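Local coordinates for xylose isomerase-like TIM barrel domain-containing protein (Parabacteroides distasonis, PDB 4KW2) that is of unknown function but has the closed parallel barrel of the xylose isomerase-like family and may act as a sugar isomerase or related enzyme, at residues K163-R168 with S196-V201. Numbering follows the deposited sequence.
Sequences KALKGR and SGRIKV. With SO4 (sulfate ion), chain E.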
loop_
_atom_site.group_PDB
_atom_site.type_symbol
_atom_site.label_atom_id
_atom_site.label_comp_id
_atom_site.label_asym_id
_atom_site.label_seq_id
_atom_site.Cartn_x
_atom_site.Cartn_y
_atom_site.Cartn_z
ATOM N N LYS A 163 -6.405 23.053 17.325
ATOM C CA LYS A 163 -5.642 24.025 18.111
ATOM C C LYS A 163 -4.913 25.022 17.211
ATOM O O LYS A 163 -4.883 26.218 17.501
ATOM C CB LYS A 163 -4.635 23.310 19.019
ATOM N N ALA A 164 -4.336 24.522 16.122
ATOM C CA ALA A 164 -3.632 25.361 15.151
ATOM C C ALA A 164 -4.566 26.330 14.419
ATOM O O ALA A 164 -4.220 27.492 14.208
ATOM C CB ALA A 164 -2.903 24.487 14.143
ATOM N N LEU A 165 -5.746 25.847 14.039
ATOM C CA LEU A 165 -6.703 26.643 13.267
ATOM C C LEU A 165 -7.507 27.647 14.099
ATOM O O LEU A 165 -7.955 28.662 13.562
ATOM C CB LEU A 165 -7.664 25.727 12.499
ATOM C CG LEU A 165 -7.059 24.994 11.299
ATOM C CD1 LEU A 165 -8.067 24.014 10.716
ATOM C CD2 LEU A 165 -6.585 25.975 10.237
ATOM N N LYS A 166 -7.695 27.366 15.390
ATOM C CA LYS A 166 -8.513 28.220 16.259
ATOM C C LYS A 166 -8.117 29.678 16.106
ATOM O O LYS A 166 -6.937 30.016 16.200
ATOM C CB LYS A 166 -8.378 27.807 17.728
ATOM N N GLY A 167 -9.097 30.532 15.824
ATOM C CA GLY A 167 -8.855 31.969 15.697
ATOM C C GLY A 167 -8.305 32.439 14.358
ATOM O O GLY A 167 -8.186 33.645 14.134
ATOM N N ARG A 168 -7.966 31.508 13.466
ATOM C CA ARG A 168 -7.485 31.872 12.132
ATOM C C ARG A 168 -8.652 32.139 11.192
ATOM O O ARG A 168 -9.761 31.655 11.414
ATOM C CB ARG A 168 -6.598 30.771 11.548
ATOM C CG ARG A 168 -5.272 30.622 12.265
ATOM C CD ARG A 168 -4.398 29.569 11.612
ATOM N NE ARG A 168 -3.154 29.394 12.354
ATOM C CZ ARG A 168 -2.093 30.193 12.266
ATOM N NH1 ARG A 168 -2.095 31.244 11.452
ATOM N NH2 ARG A 168 -1.013 29.936 12.996
ATOM N N SER A 196 -16.087 20.928 12.152
ATOM C CA SER A 196 -17.022 20.603 11.068
ATOM C C SER A 196 -17.669 21.905 10.589
ATOM O O SER A 196 -18.579 22.433 11.229
ATOM C CB SER A 196 -18.088 19.599 11.526
ATOM O OG SER A 196 -18.876 20.118 12.581
ATOM N N GLY A 197 -17.191 22.405 9.454
ATOM C CA GLY A 197 -17.417 23.790 9.048
ATOM C C GLY A 197 -16.113 24.380 8.539
ATOM O O GLY A 197 -16.114 25.256 7.673
ATOM N N ARG A 198 -15.000 23.904 9.094
ATOM C CA ARG A 198 -13.667 24.168 8.546
ATOM C C ARG A 198 -13.189 23.045 7.606
ATOM O O ARG A 198 -12.107 23.148 7.029
ATOM C CB ARG A 198 -12.645 24.368 9.672
ATOM C CG ARG A 198 -12.586 25.776 10.245
ATOM C CD ARG A 198 -11.264 25.993 10.965
ATOM N NE ARG A 198 -11.263 27.182 11.815
ATOM C CZ ARG A 198 -10.854 28.399 11.453
ATOM N NH1 ARG A 198 -10.397 28.648 10.229
ATOM N NH2 ARG A 198 -10.907 29.389 12.338
ATOM N N ILE A 199 -13.983 21.982 7.451
ATOM C CA ILE A 199 -13.631 20.887 6.543
ATOM C C ILE A 199 -13.953 21.314 5.117
ATOM O O ILE A 199 -15.120 21.374 4.738
ATOM C CB ILE A 199 -14.406 19.582 6.838
ATOM C CG1 ILE A 199 -14.276 19.167 8.310
ATOM C CG2 ILE A 199 -13.912 18.465 5.926
ATOM C CD1 ILE A 199 -12.860 18.866 8.751
ATOM N N LYS A 200 -12.919 21.603 4.331
ATOM C CA LYS A 200 -13.111 22.130 2.980
ATOM C C LYS A 200 -12.965 21.074 1.885
ATOM O O LYS A 200 -13.588 21.193 0.836
ATOM C CB LYS A 200 -12.146 23.289 2.726
ATOM C CG LYS A 200 -12.426 24.491 3.608
ATOM C CD LYS A 200 -11.609 25.698 3.192
ATOM C CE LYS A 200 -11.752 26.832 4.199
ATOM N NZ LYS A 200 -13.157 27.296 4.353
ATOM N N VAL A 201 -12.137 20.059 2.124
ATOM C CA VAL A 201 -11.878 19.020 1.135
ATOM C C VAL A 201 -11.858 17.646 1.804
ATOM O O VAL A 201 -11.294 17.482 2.879
ATOM C CB VAL A 201 -10.530 19.260 0.405
ATOM C CG1 VAL A 201 -10.233 18.146 -0.594
ATOM C CG2 VAL A 201 -10.541 20.611 -0.296
HETATM S S SO4 E . -12.478 29.407 15.783
HETATM O O1 SO4 E . -13.869 29.502 16.277
HETATM O O2 SO4 E . -12.164 30.610 14.982
HETATM O O3 SO4 E . -11.550 29.321 16.932
HETATM O O4 SO4 E . -12.333 28.192 14.949
#
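At the N-terminal end of the barrel strands of this TIM barrel, Arg-198, just ahead of strand 199-204, reaches out to the type II beta turn Leu-165 to Arg-168 that begins on the last residue of helix 157-165. Its stem, extended from CG to NE, runs alongside Leu-165, the two side chains pointing opposite ways, and its CD lies 3.8 Å from CD1 of the leucine. The leucine also packs on Met-172 and Val-174 of strand 172-178, as suits a branched hydrocarbon between helix and barrel. Arginine fits its own place by pairing a long aliphatic stem with a flat head of several donors. NH2 gives a nearly straight bond (165°) to the carbonyl O of Arg-168 at 2.7 Å, almost in the guanidinium plane; the bond from NH1 to that oxygen is weak. NH1 also bonds to the carbonyl oxygens of Ser-169 and Met-172, so the loop that leads from helix 157-165 into strand 172-178, within a beta-alpha-beta unit of the barrel, is tied to the start of the next strand. The carbonyl O of Leu-165 lies 3.3 Å above the guanidinium plane, offset toward the rim, at too poor an angle to bond to NH2; it accepts the turn's bond from Arg-168 N. Gly-167, whose positive phi of 81° suits the third position of a type II turn, bonds through its N-H to sulfate O3, N to O 3.0 Å. The sulfate, probably from the crystallisation liquor, also accepts a bond from Arg-198 NH2 to O4 (3.2 Å). Arg-168 turns its own head away, NE bonding to Ala-164 O (2.9 Å) while NH1 and NH2 form salt bridges with Glu-134 and Asp-131.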